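Long-range contact in phosphothreonine lyase ospF (Shigella flexneri, PDB 3I0U), which probably removes phosphate irreversibly from phosphothreonine in host proteins by beta-elimination, acting as a secreted type III effector lyase: residues 81-86 against 131-136. Numbering follows the deposited sequence.
Sequences KFHISI and QFTLYV
Antiparallel pairing of two inner strands of the central sheet, interrupted at one end by a classic beta bulge, brings residues 81-84 against 132-136, axes at 163°. Phe82 and Leu134 form a hydrogen-bonded pair, Leu134 N donating to Phe82 O at 2.8 Å and Phe82 N to Leu134 O at 3.1 Å; Ile84 N bonds next, to Phe132 O. At the bulge Gln131 and Phe132 both stand opposite Ile84, and Ile84 O receives a weak bond from each N-H. Beyond it the Gln131 side chain, bent at chi2 (98°), reaches Ile86: OE1 accepts Ile86 N at 3.0 Å, nearly straight (169°), and NE2 donates to Ile86 O at 2.8 Å. On the face carrying Phe82, Ile84, Phe132 and Leu134, covered by helices 91-102 and 147-166, Ile84 lies obliquely across Phe132, CB to CB 3.7 Å; just beyond the strand Ile86 CG1 meets Phe132 CE2 at 3.7 Å. On the face of His83 and Thr133, their ND1 and OG1 share a weak 3.4 Å bond; Lys81 lies alongside Tyr135, CD to CE1 4.1 Å, its NZ salt-bridged to Glu192. The two-pronged glutamine grip thus satisfies the buried Ile86 backbone and extends strand-like bonding past the bulge.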
# COMPACT_ATOMS: atom_id res chain seq x y z
N LYS A 81 -5.49 4.38 -3.77
CA LYS A 81 -4.80 4.01 -2.53
C LYS A 81 -5.41 2.84 -1.78
O LYS A 81 -6.61 2.56 -1.92
CB LYS A 81 -4.66 5.23 -1.60
CG LYS A 81 -5.95 5.68 -0.96
CD LYS A 81 -5.70 6.93 -0.10
CE LYS A 81 -7.01 7.58 0.29
NZ LYS A 81 -6.80 8.96 0.72
N PHE A 82 -4.60 2.19 -0.94
CA PHE A 82 -5.02 1.11 -0.10
C PHE A 82 -4.74 1.43 1.35
O PHE A 82 -3.75 2.09 1.68
CB PHE A 82 -4.22 -0.13 -0.42
CG PHE A 82 -4.35 -0.59 -1.84
CD1 PHE A 82 -5.39 -1.42 -2.20
CD2 PHE A 82 -3.40 -0.21 -2.81
CE1 PHE A 82 -5.51 -1.82 -3.49
CE2 PHE A 82 -3.52 -0.61 -4.10
CZ PHE A 82 -4.56 -1.42 -4.46
N HIS A 83 -5.57 0.90 2.23
CA HIS A 83 -5.31 0.98 3.64
C HIS A 83 -5.03 -0.43 4.09
O HIS A 83 -5.50 -1.37 3.45
CB HIS A 83 -6.53 1.54 4.38
CG HIS A 83 -6.88 2.95 3.98
ND1 HIS A 83 -6.11 4.04 4.34
CD2 HIS A 83 -7.93 3.45 3.28
CE1 HIS A 83 -6.67 5.14 3.88
NE2 HIS A 83 -7.77 4.81 3.22
N ILE A 84 -4.25 -0.59 5.16
CA ILE A 84 -4.13 -1.90 5.82
C ILE A 84 -4.66 -1.65 7.21
O ILE A 84 -4.24 -0.72 7.85
CB ILE A 84 -2.70 -2.40 5.91
CG1 ILE A 84 -1.97 -2.29 4.57
CG2 ILE A 84 -2.67 -3.85 6.38
CD1 ILE A 84 -0.51 -2.75 4.63
N SER A 85 -5.59 -2.48 7.66
CA SER A 85 -6.28 -2.33 8.96
C SER A 85 -5.96 -3.50 9.94
O SER A 85 -6.22 -4.69 9.65
CB SER A 85 -7.79 -2.23 8.73
OG SER A 85 -8.19 -0.94 8.26
N ILE A 86 -5.35 -3.13 11.07
CA ILE A 86 -4.85 -4.07 12.04
C ILE A 86 -5.57 -3.76 13.35
O ILE A 86 -6.00 -2.61 13.56
CB ILE A 86 -3.33 -3.90 12.21
CG1 ILE A 86 -2.62 -3.83 10.84
CG2 ILE A 86 -2.72 -4.97 13.15
CD1 ILE A 86 -2.77 -5.09 9.92
N GLN A 131 -4.33 1.88 9.61
CA GLN A 131 -3.11 2.42 10.22
C GLN A 131 -1.97 2.54 9.21
O GLN A 131 -1.02 3.25 9.46
CB GLN A 131 -2.67 1.55 11.41
CG GLN A 131 -3.65 1.55 12.54
CD GLN A 131 -4.54 0.37 12.53
OE1 GLN A 131 -4.68 -0.28 11.49
NE2 GLN A 131 -5.19 0.07 13.69
N PHE A 132 -2.08 1.84 8.08
CA PHE A 132 -1.13 1.95 6.97
C PHE A 132 -1.92 2.47 5.80
O PHE A 132 -3.04 2.01 5.58
CB PHE A 132 -0.59 0.57 6.51
CG PHE A 132 0.13 -0.24 7.57
CD1 PHE A 132 1.49 -0.49 7.44
CD2 PHE A 132 -0.56 -0.79 8.66
CE1 PHE A 132 2.18 -1.27 8.42
CE2 PHE A 132 0.09 -1.55 9.66
CZ PHE A 132 1.46 -1.80 9.55
N THR A 133 -1.35 3.42 5.05
CA THR A 133 -1.91 3.90 3.79
C THR A 133 -0.81 3.71 2.79
O THR A 133 0.34 4.02 3.08
CB THR A 133 -2.30 5.36 3.81
OG1 THR A 133 -3.14 5.62 4.93
CG2 THR A 133 -3.07 5.70 2.55
N LEU A 134 -1.19 3.15 1.63
CA LEU A 134 -0.31 2.84 0.53
C LEU A 134 -0.74 3.63 -0.71
O LEU A 134 -1.79 3.38 -1.27
CB LEU A 134 -0.39 1.33 0.24
CG LEU A 134 0.60 0.36 0.92
CD1 LEU A 134 0.93 0.67 2.38
CD2 LEU A 134 0.09 -1.02 0.85
N TYR A 135 0.08 4.57 -1.16
CA TYR A 135 -0.29 5.43 -2.29
C TYR A 135 0.24 4.93 -3.61
O TYR A 135 1.44 4.66 -3.75
CB TYR A 135 0.21 6.84 -2.08
CG TYR A 135 -0.34 7.49 -0.83
CD1 TYR A 135 -1.57 8.18 -0.86
CD2 TYR A 135 0.37 7.43 0.37
CE1 TYR A 135 -2.08 8.77 0.30
CE2 TYR A 135 -0.13 8.06 1.54
CZ TYR A 135 -1.34 8.71 1.49
OH TYR A 135 -1.82 9.29 2.62
N VAL A 136 -0.67 4.77 -4.57
CA VAL A 136 -0.34 4.35 -5.91
C VAL A 136 -0.16 5.59 -6.79
O VAL A 136 -1.05 6.44 -6.88
CB VAL A 136 -1.46 3.46 -6.51
CG1 VAL A 136 -1.14 3.07 -7.92
CG2 VAL A 136 -1.66 2.23 -5.71